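Local coordinates for protein insecticidal Delta-Endotoxin Cry8Ea1 (Bacillus Thuringiensis, PDB 3EB7) that is toxic to the soil-dwelling larvae of Holotrichia parallela, probably by inserting into midgut cell membranes and forming pores, as related three-domain Cry toxins do, at residues Arg272-Phe277 with Ala464-His469; Ile451-Ala456 with Asp474-Asn479. All blocks are in the same frame, centred on the assembly; numbering follows the deposited sequence.

Interaction 1: Arg272-Phe277 with Ala464-His469; sequences RGKHLF and ANEVGH
The nearest CA atoms of the two loops, those of K274 and A464, are 6.7 Å apart, so a single long side chain does the bridging. K274 leaves its backbone pointing toward 464-469, bends at chi2 (-74°) and again at its end, and lays its ammonium group against the turn. Its NZ makes a weak hydrogen bond to the carbonyl O of N465 at 3.4 Å, and a loose salt bridge to OE2 of E466 at 3.6 Å. The same nitrogen lies 4.0 Å from CA of A464. Lysine suits this place because its flexible chain spans the gap and its one amine can serve a carbonyl and a carboxylate together. E466 starts off to one side of 272-277, and a bend at chi2 swings its carboxylate back to the lysine; its CB meanwhile packs over one face of the H469 ring, toward its rim. N465 sends its side chain the other way: OD1 accepts from N of V467 at 3.1 Å, the N-H···O angle being 162°. This is an Asx turn, consistent with a bend held so that the N465 carbonyl faces K274. Within 272-277, CZ of R272 lies over the centre of the H275 ring, 3.5 Å above its plane, while E241 binds both side chains. The lysine loop joins helix 263-270 to strand 278-292, whereas the turn lies against helix 161-191, where R187 bonds E466 O and H469, and N465 and V467 pack on Y579 of strand 578-588.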
loop_
_atom_site.group_PDB
_atom_site.type_symbol
_atom_site.label_atom_id
_atom_site.label_comp_id
_atom_site.label_asym_id
_atom_site.label_seq_id
_atom_site.Cartn_x
_atom_site.Cartn_y
_atom_site.Cartn_z
ATOM N N ARG A 272 -10.112 1.666 12.308
ATOM C CA ARG A 272 -10.305 3.058 12.606
ATOM C C ARG A 272 -11.328 3.610 11.644
ATOM O O ARG A 272 -11.266 3.313 10.450
ATOM C CB ARG A 272 -8.992 3.829 12.369
ATOM C CG ARG A 272 -7.981 3.699 13.478
ATOM C CD ARG A 272 -7.409 5.103 13.777
ATOM N NE ARG A 272 -6.172 5.228 13.071
ATOM C CZ ARG A 272 -5.459 6.341 12.947
ATOM N NH1 ARG A 272 -5.848 7.496 13.474
ATOM N NH2 ARG A 272 -4.316 6.264 12.282
ATOM N N GLY A 273 -12.214 4.458 12.145
ATOM C CA GLY A 273 -12.857 5.432 11.273
ATOM C C GLY A 273 -11.891 6.065 10.259
ATOM O O GLY A 273 -10.674 6.184 10.494
ATOM N N LYS A 274 -12.433 6.454 9.112
ATOM C CA LYS A 274 -11.678 7.198 8.115
ATOM C C LYS A 274 -11.020 8.464 8.748
ATOM O O LYS A 274 -11.580 9.070 9.649
ATOM C CB LYS A 274 -12.592 7.496 6.902
ATOM C CG LYS A 274 -12.948 6.243 6.051
ATOM C CD LYS A 274 -11.745 5.759 5.196
ATOM C CE LYS A 274 -12.119 4.718 4.131
ATOM N NZ LYS A 274 -13.385 3.976 4.438
ATOM N N HIS A 275 -9.788 8.780 8.350
ATOM C CA HIS A 275 -9.002 9.834 9.026
ATOM C C HIS A 275 -7.967 10.298 8.025
ATOM O O HIS A 275 -7.686 9.607 7.037
ATOM C CB HIS A 275 -8.260 9.273 10.279
ATOM C CG HIS A 275 -7.456 8.022 9.992
ATOM N ND1 HIS A 275 -6.103 8.051 9.720
ATOM C CD2 HIS A 275 -7.833 6.723 9.879
ATOM C CE1 HIS A 275 -5.682 6.820 9.457
ATOM N NE2 HIS A 275 -6.707 5.991 9.559
ATOM N N LEU A 276 -7.398 11.463 8.287
ATOM C CA LEU A 276 -6.295 11.984 7.500
ATOM C C LEU A 276 -5.039 11.204 7.836
ATOM O O LEU A 276 -4.877 10.717 8.959
ATOM C CB LEU A 276 -6.084 13.481 7.839
ATOM C CG LEU A 276 -7.141 14.386 7.200
ATOM C CD1 LEU A 276 -7.302 15.619 8.061
ATOM C CD2 LEU A 276 -6.766 14.704 5.723
ATOM N N PHE A 277 -4.141 11.077 6.878
ATOM C CA PHE A 277 -2.915 10.315 7.101
ATOM C C PHE A 277 -2.224 10.817 8.376
ATOM O O PHE A 277 -2.030 12.005 8.539
ATOM C CB PHE A 277 -2.003 10.459 5.883
ATOM C CG PHE A 277 -0.760 9.610 5.960
ATOM C CD1 PHE A 277 -0.792 8.261 5.598
ATOM C CD2 PHE A 277 0.439 10.151 6.406
ATOM C CE1 PHE A 277 0.359 7.464 5.657
ATOM C CE2 PHE A 277 1.579 9.355 6.480
ATOM C CZ PHE A 277 1.524 7.994 6.099
ATOM N N ALA A 464 -16.797 7.374 3.811
ATOM C CA ALA A 464 -16.816 5.934 3.932
ATOM C C ALA A 464 -17.130 5.310 2.558
ATOM O O ALA A 464 -18.290 5.107 2.200
ATOM C CB ALA A 464 -17.808 5.492 5.006
ATOM N N ASN A 465 -16.072 5.073 1.786
ATOM C CA ASN A 465 -16.107 4.403 0.495
ATOM C C ASN A 465 -14.714 3.753 0.320
ATOM O O ASN A 465 -13.785 4.091 1.063
ATOM C CB ASN A 465 -16.417 5.421 -0.629
ATOM C CG ASN A 465 -15.307 6.464 -0.819
ATOM O OD1 ASN A 465 -14.140 6.125 -1.038
ATOM N ND2 ASN A 465 -15.672 7.741 -0.736
ATOM N N GLU A 466 -14.557 2.839 -0.641
ATOM C CA GLU A 466 -13.254 2.211 -0.919
ATOM C C GLU A 466 -12.725 2.546 -2.319
ATOM O O GLU A 466 -12.140 1.697 -3.001
ATOM C CB GLU A 466 -13.324 0.689 -0.729
ATOM C CG GLU A 466 -13.860 0.229 0.649
ATOM C CD GLU A 466 -12.948 0.648 1.785
ATOM O OE1 GLU A 466 -11.750 0.920 1.519
ATOM O OE2 GLU A 466 -13.409 0.705 2.948
ATOM N N VAL A 467 -12.946 3.788 -2.742
ATOM C CA VAL A 467 -12.435 4.292 -4.006
ATOM C C VAL A 467 -10.893 4.241 -4.033
ATOM O O VAL A 467 -10.282 4.093 -5.095
ATOM C CB VAL A 467 -12.997 5.724 -4.319
ATOM C CG1 VAL A 467 -12.233 6.404 -5.493
ATOM C CG2 VAL A 467 -14.509 5.647 -4.631
ATOM N N GLY A 468 -10.289 4.312 -2.852
ATOM C CA GLY A 468 -8.851 4.255 -2.699
ATOM C C GLY A 468 -8.229 2.909 -3.007
ATOM O O GLY A 468 -7.018 2.816 -3.080
ATOM N N HIS A 469 -9.034 1.869 -3.233
ATOM C CA HIS A 469 -8.491 0.617 -3.783
ATOM C C HIS A 469 -7.767 0.832 -5.078
ATOM O O HIS A 469 -6.849 0.095 -5.384
ATOM C CB HIS A 469 -9.538 -0.460 -4.000
ATOM C CG HIS A 469 -10.078 -1.055 -2.742
ATOM N ND1 HIS A 469 -11.240 -1.789 -2.719
ATOM C CD2 HIS A 469 -9.617 -1.032 -1.470
ATOM C CE1 HIS A 469 -11.472 -2.197 -1.484
ATOM N NE2 HIS A 469 -10.505 -1.743 -0.707
#

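Interaction 2: Ile451-Ala456 with Asp474-Asn479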
loop_
_atom_site.group_PDB
_atom_site.type_symbol
_atom_site.label_atom_id
_atom_site.label_comp_id
_atom_site.label_asym_id
_atom_site.label_seq_id
_atom_site.Cartn_x
_atom_site.Cartn_y
_atom_site.Cartn_z
ATOM N N ILE A 451 1.535 13.869 -4.098
ATOM C CA ILE A 451 1.100 14.219 -2.764
ATOM C C ILE A 451 -0.380 13.950 -2.693
ATOM O O ILE A 451 -1.180 14.780 -3.143
ATOM C CB ILE A 451 1.293 15.725 -2.416
ATOM C CG1 ILE A 451 2.663 16.246 -2.904
ATOM C CG2 ILE A 451 0.987 15.974 -0.898
ATOM C CD1 ILE A 451 3.816 16.093 -1.901
ATOM N N PRO A 452 -0.749 12.793 -2.119
ATOM C CA PRO A 452 -2.134 12.449 -1.837
ATOM C C PRO A 452 -2.728 13.507 -0.926
ATOM O O PRO A 452 -2.097 13.866 0.062
ATOM C CB PRO A 452 -1.989 11.129 -1.079
ATOM C CG PRO A 452 -0.722 10.549 -1.603
ATOM C CD PRO A 452 0.178 11.719 -1.695
ATOM N N VAL A 453 -3.922 14.009 -1.223
ATOM C CA VAL A 453 -4.477 15.111 -0.413
ATOM C C VAL A 453 -4.881 14.692 1.016
ATOM O O VAL A 453 -5.084 15.544 1.899
ATOM C CB VAL A 453 -5.633 15.859 -1.131
ATOM C CG1 VAL A 453 -5.111 16.577 -2.381
ATOM C CG2 VAL A 453 -6.800 14.862 -1.469
ATOM N N VAL A 454 -4.949 13.383 1.238
ATOM C CA VAL A 454 -5.216 12.812 2.557
ATOM C C VAL A 454 -4.040 13.110 3.529
ATOM O O VAL A 454 -4.180 12.977 4.743
ATOM C CB VAL A 454 -5.638 11.307 2.446
ATOM C CG1 VAL A 454 -4.449 10.371 2.086
ATOM C CG2 VAL A 454 -6.387 10.844 3.691
ATOM N N LYS A 455 -2.928 13.599 2.998
ATOM C CA LYS A 455 -1.789 14.035 3.806
ATOM C C LYS A 455 -1.869 15.506 4.234
ATOM O O LYS A 455 -0.837 16.146 4.468
ATOM C CB LYS A 455 -0.459 13.786 3.058
ATOM C CG LYS A 455 -0.278 12.355 2.523
ATOM C CD LYS A 455 1.190 12.232 2.093
ATOM C CE LYS A 455 2.080 11.739 3.258
ATOM N NZ LYS A 455 3.510 12.117 3.118
ATOM N N ALA A 456 -3.083 16.055 4.282
ATOM C CA ALA A 456 -3.308 17.417 4.808
ATOM C C ALA A 456 -3.217 17.468 6.315
ATOM O O ALA A 456 -3.430 16.457 7.015
ATOM C CB ALA A 456 -4.634 17.937 4.367
ATOM N N ASP A 474 -6.921 6.708 0.694
ATOM C CA ASP A 474 -8.209 7.364 0.572
ATOM C C ASP A 474 -8.206 8.712 -0.182
ATOM O O ASP A 474 -7.350 9.577 0.042
ATOM C CB ASP A 474 -8.803 7.578 1.954
ATOM C CG ASP A 474 -9.162 6.267 2.656
ATOM O OD1 ASP A 474 -9.565 5.281 1.969
ATOM O OD2 ASP A 474 -9.037 6.240 3.909
ATOM N N PRO A 475 -9.170 8.903 -1.081
ATOM C CA PRO A 475 -9.340 10.238 -1.676
ATOM C C PRO A 475 -10.088 11.151 -0.670
ATOM O O PRO A 475 -10.645 10.644 0.310
ATOM C CB PRO A 475 -10.271 9.959 -2.850
ATOM C CG PRO A 475 -11.168 8.789 -2.334
ATOM C CD PRO A 475 -10.177 7.922 -1.557
ATOM N N ILE A 476 -10.140 12.464 -0.933
ATOM C CA ILE A 476 -11.072 13.350 -0.220
ATOM C C ILE A 476 -12.264 13.600 -1.164
ATOM O O ILE A 476 -12.060 13.837 -2.337
ATOM C CB ILE A 476 -10.392 14.694 0.297
ATOM C CG1 ILE A 476 -9.205 14.428 1.248
ATOM C CG2 ILE A 476 -11.385 15.624 1.008
ATOM C CD1 ILE A 476 -9.499 13.477 2.324
ATOM N N SER A 477 -13.489 13.529 -0.644
ATOM C CA SER A 477 -14.737 13.644 -1.444
ATOM C C SER A 477 -15.489 14.954 -1.196
ATOM O O SER A 477 -15.507 15.442 -0.078
ATOM C CB SER A 477 -15.701 12.489 -1.112
ATOM O OG SER A 477 -15.025 11.239 -1.190
ATOM N N PHE A 478 -16.132 15.505 -2.227
ATOM C CA PHE A 478 -17.043 16.647 -2.047
ATOM C C PHE A 478 -18.378 16.363 -2.707
ATOM O O PHE A 478 -18.418 15.978 -3.863
ATOM C CB PHE A 478 -16.436 17.933 -2.593
ATOM C CG PHE A 478 -15.078 18.231 -2.035
ATOM C CD1 PHE A 478 -13.928 17.713 -2.639
ATOM C CD2 PHE A 478 -14.937 19.002 -0.889
ATOM C CE1 PHE A 478 -12.663 17.947 -2.088
ATOM C CE2 PHE A 478 -13.661 19.260 -0.344
ATOM C CZ PHE A 478 -12.531 18.731 -0.938
ATOM N N ASN A 479 -19.456 16.492 -1.934
ATOM C CA ASN A 479 -20.816 16.478 -2.464
ATOM C C ASN A 479 -21.297 17.906 -2.741
ATOM O O ASN A 479 -22.351 18.105 -3.317
ATOM C CB ASN A 479 -21.784 15.783 -1.502
ATOM C CG ASN A 479 -21.578 14.280 -1.443
ATOM O OD1 ASN A 479 -21.427 13.710 -0.356
ATOM N ND2 ASN A 479 -21.591 13.628 -2.601
HETATM O O HOH W 1 -5.994 11.613 -0.986
#
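V453 and I476 meet at a slant, the methyl CG2 of the valine lying 3.7 Å from CG1 of the isoleucine and also near its CB. With chi1 of -65°, V453 carries CG2 between its backbone N and carbonyl carbon, directed at the stem of I476 and not at its tip. The tip, CD1, turns instead toward CG2 of V454, at 4.3 Å, so the isoleucine fits alongside two successive valines. V454 itself points at the other backbone: its CB rests 3.4 Å from the carbonyl O of D474, with CG1 close to the same oxygen. Compact beta-branched residues suit a place where side chain presses on main chain. Both segments belong to the galactose-binding-like beta-sandwich that forms the third domain of Cry toxins. There, strands 448-452 and 476-478 each pair antiparallel with strand 578-588, I451 bonding to I583 and I476 to I580 through their backbones, with V453 to D581 just beyond the end of the first. Between the two segments a water accepts from N of V454 at 3.0 Å and probably donates to O of D474 at 2.7 Å. V453 also touches I487 and T484 of strand 482-491, in the hydrophobic interior.

Interactions 1 and 2 lie about 9 Å apart, centre to centre, and their segments alternate along the chain: 272-277, then 451-456, 464-469 and 474-479. The last three belong to one excursion of the C-terminal sandwich, which leaves strand 448-452, loops out through 464-469 and returns as strand 476-478 on the same partner, strand 578-588. Interaction 2 holds the two ends of that loop together, while interaction 1 joins its middle to the second-domain loop between helix 263-270 and strand 278-292. The two are also tied directly, probably by a backbone hydrogen bond from N of F277 to O of V454 (2.9 Å). Interaction 1 and this bond bridge the second and third domains; interaction 2 lies within the third.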